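Local coordinates for conserved protein (Methanothermobacter thermautotrophicus, PDB 1T57) that is of unknown function but binds flavin mononucleotide and magnesium ions and is related to the C-terminal alpha/beta domain of pyruvate kinase, at residues V79-A83 / G84-K88; F146-C149 / V150-I154. All blocks are in the same frame, centred on the assembly; numbering follows the deposited sequence.

Contact 1: residues V79-A83 / G84-K88. With FMN (flavin mononucleotide), chain E.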
ATOM      1  N   VAL A  79     -22.598  18.895  -8.499  1.00 30.06           N
ATOM      2  CA  VAL A  79     -22.451  17.487  -8.177  1.00 32.30           C
ATOM      3  C   VAL A  79     -22.947  17.304  -6.748  1.00 31.10           C
ATOM      4  O   VAL A  79     -22.617  18.074  -5.851  1.00 29.31           O
ATOM      5  CB  VAL A  79     -20.975  16.952  -8.311  1.00 31.28           C
ATOM      6  CG1 VAL A  79     -20.176  17.823  -9.259  1.00 26.52           C
ATOM      7  CG2 VAL A  79     -20.307  16.834  -6.966  1.00 27.16           C
ATOM      8  N   THR A  80     -23.790  16.306  -6.553  1.00 27.23           N
ATOM      9  CA  THR A  80     -24.308  16.014  -5.232  1.00 32.63           C
ATOM     10  C   THR A  80     -23.555  14.790  -4.705  1.00 37.06           C
ATOM     11  O   THR A  80     -22.612  14.307  -5.355  1.00 31.66           O
ATOM     12  CB  THR A  80     -25.818  15.719  -5.305  1.00 33.18           C
ATOM     13  OG1 THR A  80     -26.230  15.036  -4.123  1.00 37.90           O
ATOM     14  CG2 THR A  80     -26.131  14.867  -6.521  1.00 37.51           C
ATOM     15  N   HIS A  81     -23.949  14.305  -3.527  1.00 36.22           N
ATOM     16  CA  HIS A  81     -23.329  13.117  -2.942  1.00 33.80           C
ATOM     17  C   HIS A  81     -23.718  11.875  -3.736  1.00 33.57           C
ATOM     18  O   HIS A  81     -24.743  11.874  -4.423  1.00 30.77           O
ATOM     19  CB  HIS A  81     -23.797  12.944  -1.506  1.00 37.14           C
ATOM     20  CG  HIS A  81     -22.998  13.726  -0.517  1.00 40.76           C
ATOM     21  ND1 HIS A  81     -23.377  13.864   0.800  1.00 42.24           N
ATOM     22  CD2 HIS A  81     -21.837  14.405  -0.648  1.00 36.94           C
ATOM     23  CE1 HIS A  81     -22.484  14.601   1.436  1.00 42.78           C
ATOM     24  NE2 HIS A  81     -21.539  14.942   0.581  1.00 36.15           N
ATOM     25  N   HIS A  82     -22.911  10.819  -3.644  1.00 33.32           N
ATOM     26  CA  HIS A  82     -23.210   9.591  -4.376  1.00 35.19           C
ATOM     27  C   HIS A  82     -24.327   8.901  -3.625  1.00 34.76           C
ATOM     28  O   HIS A  82     -24.500   9.139  -2.439  1.00 34.62           O
ATOM     29  CB  HIS A  82     -21.994   8.664  -4.446  1.00 32.23           C
ATOM     30  CG  HIS A  82     -21.653   7.983  -3.151  1.00 30.54           C
ATOM     31  ND1 HIS A  82     -20.751   8.505  -2.247  1.00 31.94           N
ATOM     32  CD2 HIS A  82     -22.033   6.783  -2.652  1.00 27.22           C
ATOM     33  CE1 HIS A  82     -20.584   7.651  -1.250  1.00 31.95           C
ATOM     34  NE2 HIS A  82     -21.351   6.598  -1.472  1.00 32.95           N
ATOM     35  N   ALA A  83     -25.084   8.061  -4.317  1.00 34.94           N
ATOM     36  CA  ALA A  83     -26.178   7.334  -3.701  1.00 38.83           C
ATOM     37  C   ALA A  83     -25.547   6.374  -2.715  1.00 36.27           C
ATOM     38  O   ALA A  83     -24.563   5.710  -3.034  1.00 41.34           O
ATOM     39  CB  ALA A  83     -26.960   6.561  -4.757  1.00 35.55           C
ATOM     40  N   GLY A  84     -26.092   6.306  -1.509  1.00 33.63           N
ATOM     41  CA  GLY A  84     -25.527   5.405  -0.531  1.00 30.67           C
ATOM     42  C   GLY A  84     -24.583   6.099   0.421  1.00 32.96           C
ATOM     43  O   GLY A  84     -24.070   5.465   1.343  1.00 34.88           O
ATOM     44  N   PHE A  85     -24.357   7.395   0.217  1.00 35.86           N
ATOM     45  CA  PHE A  85     -23.465   8.140   1.095  1.00 37.10           C
ATOM     46  C   PHE A  85     -23.991   8.127   2.532  1.00 38.83           C
ATOM     47  O   PHE A  85     -23.221   8.015   3.484  1.00 44.86           O
ATOM     48  CB  PHE A  85     -23.334   9.584   0.649  1.00 39.41           C
ATOM     49  CG  PHE A  85     -22.369  10.379   1.481  1.00 38.32           C
ATOM     50  CD1 PHE A  85     -21.007  10.116   1.412  1.00 33.49           C
ATOM     51  CD2 PHE A  85     -22.820  11.360   2.359  1.00 38.48           C
ATOM     52  CE1 PHE A  85     -20.109  10.820   2.189  1.00 32.85           C
ATOM     53  CE2 PHE A  85     -21.920  12.078   3.153  1.00 33.32           C
ATOM     54  CZ  PHE A  85     -20.565  11.806   3.069  1.00 31.89           C
ATOM     55  N   ARG A  86     -25.305   8.211   2.690  1.00 42.86           N
ATOM     56  CA  ARG A  86     -25.893   8.205   4.025  1.00 46.51           C
ATOM     57  C   ARG A  86     -26.687   6.923   4.282  1.00 49.85           C
ATOM     58  O   ARG A  86     -26.511   6.296   5.318  1.00 50.58           O
ATOM     59  CB  ARG A  86     -26.776   9.442   4.190  1.00 48.84           C
ATOM     60  CG  ARG A  86     -26.543  10.183   5.495  1.00 51.43           C
ATOM     61  CD  ARG A  86     -25.095  10.614   5.700  1.00 49.72           C
ATOM     62  NE  ARG A  86     -24.854  11.999   5.313  1.00 48.18           N
ATOM     63  CZ  ARG A  86     -23.921  12.769   5.870  1.00 46.62           C
ATOM     64  NH1 ARG A  86     -23.151  12.280   6.840  1.00 42.80           N
ATOM     65  NH2 ARG A  86     -23.743  14.020   5.448  1.00 45.96           N
ATOM     66  N   GLU A  87     -27.544   6.530   3.340  1.00 54.27           N
ATOM     67  CA  GLU A  87     -28.331   5.310   3.489  1.00 58.96           C
ATOM     68  C   GLU A  87     -28.293   4.440   2.223  1.00 53.70           C
ATOM     69  O   GLU A  87     -28.419   4.944   1.111  1.00 51.38           O
ATOM     70  CB  GLU A  87     -29.781   5.653   3.828  1.00 72.96           C
ATOM     71  CG  GLU A  87     -29.927   6.537   5.046  1.00 94.66           C
ATOM     72  CD  GLU A  87     -31.336   6.523   5.585  1.00105.31           C
ATOM     73  OE1 GLU A  87     -32.263   6.814   4.802  1.00110.46           O
ATOM     74  OE2 GLU A  87     -31.511   6.218   6.786  1.00109.95           O
ATOM     75  N   LYS A  88     -28.126   3.128   2.398  1.00 52.00           N
ATOM     76  CA  LYS A  88     -28.090   2.195   1.268  1.00 44.49           C
ATOM     77  C   LYS A  88     -29.176   2.440   0.225  1.00 45.45           C
ATOM     78  O   LYS A  88     -30.353   2.569   0.555  1.00 48.26           O
ATOM     79  CB  LYS A  88     -28.201   0.753   1.762  1.00 40.57           C
ATOM     80  CG  LYS A  88     -26.865  -0.004   1.737  1.00 49.85           C
ATOM     81  CD  LYS A  88     -27.030  -1.488   2.083  1.00 56.60           C
ATOM     82  CE  LYS A  88     -25.713  -2.268   1.925  1.00 61.03           C
ATOM     83  NZ  LYS A  88     -25.870  -3.725   2.219  1.00 62.99           N
TER
HETATM   84  N1  FMN E 200     -18.201  18.661   2.760  1.00 29.18           N
HETATM   85  C2  FMN E 200     -17.177  18.508   3.687  1.00 30.42           C
HETATM   86  O2  FMN E 200     -17.088  19.262   4.637  1.00 32.93           O
HETATM   87  N3  FMN E 200     -16.137  17.635   3.518  1.00 29.29           N
HETATM   88  C4  FMN E 200     -16.174  16.718   2.499  1.00 35.81           C
HETATM   89  O4  FMN E 200     -15.176  16.017   2.287  1.00 35.28           O
HETATM   90  C4A FMN E 200     -17.174  16.866   1.534  1.00 38.36           C
HETATM   91  N5  FMN E 200     -17.219  16.003   0.462  1.00 30.65           N
HETATM   92  C5A FMN E 200     -18.020  16.333  -0.606  1.00 37.12           C
HETATM   93  C6  FMN E 200     -18.037  15.462  -1.682  1.00 39.49           C
HETATM   94  C7  FMN E 200     -18.900  15.653  -2.724  1.00 39.68           C
HETATM   95  C7M FMN E 200     -18.887  14.616  -3.800  1.00 41.69           C
HETATM   96  C8  FMN E 200     -20.050  16.400  -2.496  1.00 40.92           C
HETATM   97  C8M FMN E 200     -21.110  16.541  -3.574  1.00 39.76           C
HETATM   98  C9  FMN E 200     -20.071  17.261  -1.401  1.00 34.52           C
HETATM   99  C9A FMN E 200     -19.011  17.314  -0.490  1.00 39.79           C
HETATM  100  N10 FMN E 200     -19.147  18.002   0.724  1.00 39.75           N
HETATM  101  C10 FMN E 200     -18.135  17.888   1.643  1.00 36.60           C
HETATM  102  C1' FMN E 200     -20.212  19.052   0.953  1.00 42.77           C
HETATM  103  C2' FMN E 200     -19.866  20.286   0.168  1.00 45.52           C
HETATM  104  O2' FMN E 200     -18.524  20.664   0.496  1.00 40.98           O
HETATM  105  C3' FMN E 200     -20.775  21.437   0.535  1.00 47.55           C
HETATM  106  O3' FMN E 200     -20.742  21.676   1.910  1.00 44.36           O
HETATM  107  C4' FMN E 200     -22.179  21.559  -0.079  1.00 52.73           C
HETATM  108  O4' FMN E 200     -22.588  22.856   0.287  1.00 58.81           O
HETATM  109  C5' FMN E 200     -23.408  20.807   0.384  1.00 54.35           C
HETATM  110  O5' FMN E 200     -24.433  21.461  -0.329  1.00 54.72           O
HETATM  111  P   FMN E 200     -25.805  22.099   0.219  1.00 51.20           P
HETATM  112  O1P FMN E 200     -26.663  22.333  -0.976  1.00 53.46           O
HETATM  113  O2P FMN E 200     -25.596  23.426   0.976  1.00 49.82           O
HETATM  114  O3P FMN E 200     -26.435  21.043   1.137  1.00 54.41           O
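His81 and Phe85 meet obliquely, their ring centroids 3.9 Å apart and their planes inclined at 46°. The imidazole lies over one face of the phenyl ring near its rim, and the approach is tight, with His81 ND1 3.0 Å from Phe85 CD2. With its CG anti to the backbone N (chi1 -177°), Phe85 sets its ring beside its own carbonyl carbon, where it meets the His81 ring. Phe85 CB sits over the face of the His82 imidazole, 4.0 Å from the centroid in a CH-pi contact, while His82 CE1 lies at the phenyl edge. In the backbone, a type II turn from His82 to Phe85 is closed by Phe85 N to His82 O at 3.2 Å. Gly84 takes backbone angles at which a side chain would be jammed against Ala83 O. The CD2-NE2 edge of His81 points at the face of the flavin's dimethylbenzene ring, with CD2 3.3 Å from FMN C8. Its ND1 is hydrogen-bonded to Glu92, which fixes the ring's rotation. Shortened to an alanine here, the side chain would probably leave Glu92 without its imidazole mate and open a gap between the flavin and Phe85. One imidazole thus gives ND1 to a carboxylate and turns its CD2-NE2 edge to the cofactor, which places the aromatic cluster of His81, His82 and Phe85 against the flavin.

Contact 2: residues F146-C149 / V150-I154. With FMN (flavin mononucleotide), chain E.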
ATOM      1  N   PHE A 146     -11.375  22.865   0.234  1.00 28.71           N
ATOM      2  CA  PHE A 146     -10.214  22.827  -0.644  1.00 27.81           C
ATOM      3  C   PHE A 146     -10.140  21.426  -1.236  1.00 26.14           C
ATOM      4  O   PHE A 146      -9.792  21.223  -2.406  1.00 26.96           O
ATOM      5  CB  PHE A 146      -8.936  23.145   0.140  1.00 35.01           C
ATOM      6  CG  PHE A 146      -7.747  23.500  -0.722  1.00 35.69           C
ATOM      7  CD1 PHE A 146      -7.452  24.822  -1.000  1.00 39.54           C
ATOM      8  CD2 PHE A 146      -6.895  22.517  -1.199  1.00 38.39           C
ATOM      9  CE1 PHE A 146      -6.331  25.170  -1.742  1.00 38.03           C
ATOM     10  CE2 PHE A 146      -5.769  22.851  -1.945  1.00 41.97           C
ATOM     11  CZ  PHE A 146      -5.485  24.188  -2.211  1.00 39.53           C
ATOM     12  N   LYS A 147     -10.501  20.443  -0.430  1.00 28.88           N
ATOM     13  CA  LYS A 147     -10.439  19.073  -0.894  1.00 23.45           C
ATOM     14  C   LYS A 147     -11.599  18.770  -1.806  1.00 14.24           C
ATOM     15  O   LYS A 147     -11.414  18.081  -2.781  1.00 20.52           O
ATOM     16  CB  LYS A 147     -10.371  18.094   0.303  1.00 27.98           C
ATOM     17  CG  LYS A 147     -11.580  17.182   0.550  1.00 32.74           C
ATOM     18  CD  LYS A 147     -11.449  15.863  -0.165  1.00 30.51           C
ATOM     19  CE  LYS A 147     -12.262  14.747   0.526  1.00 30.83           C
ATOM     20  NZ  LYS A 147     -13.684  14.545   0.102  1.00 20.75           N
ATOM     21  N   VAL A 148     -12.788  19.319  -1.544  1.00 23.08           N
ATOM     22  CA  VAL A 148     -13.900  18.974  -2.431  1.00 22.82           C
ATOM     23  C   VAL A 148     -13.717  19.629  -3.762  1.00 22.40           C
ATOM     24  O   VAL A 148     -14.106  19.075  -4.788  1.00 27.17           O
ATOM     25  CB  VAL A 148     -15.331  19.304  -1.842  1.00 23.59           C
ATOM     26  CG1 VAL A 148     -15.278  19.419  -0.347  1.00 26.28           C
ATOM     27  CG2 VAL A 148     -15.927  20.497  -2.497  1.00 19.73           C
ATOM     28  N   CYS A 149     -13.076  20.790  -3.729  1.00 20.18           N
ATOM     29  CA  CYS A 149     -12.800  21.546  -4.932  1.00 26.26           C
ATOM     30  C   CYS A 149     -12.048  20.753  -5.983  1.00 25.30           C
ATOM     31  O   CYS A 149     -12.498  20.741  -7.125  1.00 26.78           O
ATOM     32  CB  CYS A 149     -12.045  22.844  -4.600  1.00 31.52           C
ATOM     33  SG  CYS A 149     -13.149  24.261  -4.313  1.00 34.97           S
ATOM     34  N   VAL A 150     -10.932  20.089  -5.642  1.00 22.91           N
ATOM     35  CA  VAL A 150     -10.260  19.319  -6.688  1.00 22.97           C
ATOM     36  C   VAL A 150     -11.082  18.066  -6.957  1.00 19.99           C
ATOM     37  O   VAL A 150     -11.262  17.660  -8.112  1.00 19.03           O
ATOM     38  CB  VAL A 150      -8.750  18.924  -6.337  1.00 24.55           C
ATOM     39  CG1 VAL A 150      -8.271  19.675  -5.159  1.00 15.58           C
ATOM     40  CG2 VAL A 150      -8.598  17.451  -6.135  1.00 18.56           C
ATOM     41  N   GLU A 151     -11.614  17.472  -5.892  1.00 18.99           N
ATOM     42  CA  GLU A 151     -12.406  16.257  -6.028  1.00 19.32           C
ATOM     43  C   GLU A 151     -13.555  16.389  -7.023  1.00 22.14           C
ATOM     44  O   GLU A 151     -13.730  15.558  -7.916  1.00 24.44           O
ATOM     45  CB  GLU A 151     -12.964  15.835  -4.670  1.00 27.62           C
ATOM     46  CG  GLU A 151     -13.681  14.488  -4.738  1.00 32.38           C
ATOM     47  CD  GLU A 151     -14.089  13.926  -3.383  1.00 35.34           C
ATOM     48  OE1 GLU A 151     -13.909  12.703  -3.178  1.00 44.16           O
ATOM     49  OE2 GLU A 151     -14.601  14.679  -2.526  1.00 40.45           O
ATOM     50  N   ILE A 152     -14.372  17.419  -6.857  1.00 19.68           N
ATOM     51  CA  ILE A 152     -15.475  17.577  -7.785  1.00 22.26           C
ATOM     52  C   ILE A 152     -14.905  17.972  -9.160  1.00 26.06           C
ATOM     53  O   ILE A 152     -15.521  17.710 -10.196  1.00 30.24           O
ATOM     54  CB  ILE A 152     -16.548  18.625  -7.262  1.00 11.09           C
ATOM     55  CG1 ILE A 152     -15.901  19.943  -6.836  1.00 14.03           C
ATOM     56  CG2 ILE A 152     -17.250  18.107  -6.015  1.00 13.05           C
ATOM     57  CD1 ILE A 152     -16.896  21.082  -6.637  1.00 24.29           C
ATOM     58  N   ALA A 153     -13.717  18.567  -9.186  1.00 23.79           N
ATOM     59  CA  ALA A 153     -13.150  18.953 -10.480  1.00 25.88           C
ATOM     60  C   ALA A 153     -12.866  17.690 -11.287  1.00 22.83           C
ATOM     61  O   ALA A 153     -13.201  17.614 -12.456  1.00 25.68           O
ATOM     62  CB  ALA A 153     -11.851  19.823 -10.301  1.00 18.85           C
ATOM     63  N   ILE A 154     -12.276  16.698 -10.627  1.00 22.78           N
ATOM     64  CA  ILE A 154     -11.966  15.409 -11.230  1.00 22.47           C
ATOM     65  C   ILE A 154     -13.253  14.693 -11.677  1.00 18.21           C
ATOM     66  O   ILE A 154     -13.374  14.246 -12.804  1.00 24.18           O
ATOM     67  CB  ILE A 154     -11.183  14.517 -10.215  1.00 20.33           C
ATOM     68  CG1 ILE A 154      -9.768  15.049 -10.018  1.00 25.33           C
ATOM     69  CG2 ILE A 154     -11.130  13.124 -10.693  1.00 21.35           C
ATOM     70  CD1 ILE A 154      -9.072  14.539  -8.768  1.00 17.83           C
TER
HETATM   71  N1  FMN E 200     -18.201  18.661   2.760  1.00 29.18           N
HETATM   72  C2  FMN E 200     -17.177  18.508   3.687  1.00 30.42           C
HETATM   73  O2  FMN E 200     -17.088  19.262   4.637  1.00 32.93           O
HETATM   74  N3  FMN E 200     -16.137  17.635   3.518  1.00 29.29           N
HETATM   75  C4  FMN E 200     -16.174  16.718   2.499  1.00 35.81           C
HETATM   76  O4  FMN E 200     -15.176  16.017   2.287  1.00 35.28           O
HETATM   77  C4A FMN E 200     -17.174  16.866   1.534  1.00 38.36           C
HETATM   78  N5  FMN E 200     -17.219  16.003   0.462  1.00 30.65           N
HETATM   79  C5A FMN E 200     -18.020  16.333  -0.606  1.00 37.12           C
HETATM   80  C6  FMN E 200     -18.037  15.462  -1.682  1.00 39.49           C
HETATM   81  C7  FMN E 200     -18.900  15.653  -2.724  1.00 39.68           C
HETATM   82  C7M FMN E 200     -18.887  14.616  -3.800  1.00 41.69           C
HETATM   83  C8  FMN E 200     -20.050  16.400  -2.496  1.00 40.92           C
HETATM   84  C8M FMN E 200     -21.110  16.541  -3.574  1.00 39.76           C
HETATM   85  C9  FMN E 200     -20.071  17.261  -1.401  1.00 34.52           C
HETATM   86  C9A FMN E 200     -19.011  17.314  -0.490  1.00 39.79           C
HETATM   87  N10 FMN E 200     -19.147  18.002   0.724  1.00 39.75           N
HETATM   88  C10 FMN E 200     -18.135  17.888   1.643  1.00 36.60           C
HETATM   89  C1' FMN E 200     -20.212  19.052   0.953  1.00 42.77           C
HETATM   90  C2' FMN E 200     -19.866  20.286   0.168  1.00 45.52           C
HETATM   91  O2' FMN E 200     -18.524  20.664   0.496  1.00 40.98           O
HETATM   92  C3' FMN E 200     -20.775  21.437   0.535  1.00 47.55           C
HETATM   93  O3' FMN E 200     -20.742  21.676   1.910  1.00 44.36           O
HETATM   94  C4' FMN E 200     -22.179  21.559  -0.079  1.00 52.73           C
HETATM   95  O4' FMN E 200     -22.588  22.856   0.287  1.00 58.81           O
HETATM   96  C5' FMN E 200     -23.408  20.807   0.384  1.00 54.35           C
HETATM   97  O5' FMN E 200     -24.433  21.461  -0.329  1.00 54.72           O
HETATM   98  P   FMN E 200     -25.805  22.099   0.219  1.00 51.20           P
HETATM   99  O1P FMN E 200     -26.663  22.333  -0.976  1.00 53.46           O
HETATM  100  O2P FMN E 200     -25.596  23.426   0.976  1.00 49.82           O
HETATM  101  O3P FMN E 200     -26.435  21.043   1.137  1.00 54.41           O
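Lys147 NZ joins Glu151 OE2 in a salt bridge of 2.8 Å. A second hydrogen bond runs from Lys147 NZ to the flavin carbonyl oxygen FMN O4, 3.0 Å long. The ammonium therefore stands between a carboxylate and the cofactor, and it comes to OE2 from above the carboxylate plane, 40° out of it. The two side chains run side by side in the same direction, one helical turn apart. Bends at chi2 (91°) and chi4 (90°) curl the lysine chain so that its nitrogen ends between both acceptors. The other carboxylate oxygen, Glu151 OE1, accepts a hydrogen bond from Leu115 N, a backbone bond that, with the lysine on OE2, ties down both carboxylate oxygens. A positive group at O4 would probably polarise the C4 carbonyl and draw electron density toward the pyrimidine end of the flavin.

Along the helix backbone, Glu151 N bonds to Lys147 O at 3.2 Å and Ala153 N to Cys149 O at the same length, the usual i to i+4 pattern. A further bond of this kind links Ile152 N to Val148 O, although the place of that oxygen is less certain.

Outward from the polar core, Val148 CG1 sits over the isoalloxazine, 3.7 Å from FMN C4A, and near the ribityl oxygen O2'. Val148 CG2 and Ile152 CD1 are loosely apposed at 4.3 Å, and both side chains rest on strand 54-58. Phe146, Cys149 and Ala153 pack on strand 180-185, while Val150 reaches Leu139 of helix 131-139. Helix 144-158 is thus a buried helix laid against the central sheet of the alpha/beta fold, and its Lys147-Val148-Glu151 side lines the FMN site.

Contact 1 comes first along the chain, in the loop between strand 75-79 and helix 95-104; contact 2 follows on helix 144-158. Their centres are about 17 Å apart, yet they touch where Val79 CG2 packs on Ile152 CG2 at 3.4 Å, so the end of strand 75-79 meets the helix directly. The flavin is the second bridge: His81 and Val148 approach it over opposite faces of the isoalloxazine. All four segments belong to the pyruvate kinase-like alpha/beta domain, contact 1 in the loop that follows a strand of its sheet, contact 2 on a helix packed against that sheet, and the cofactor site is thereby assembled from parts distant in sequence.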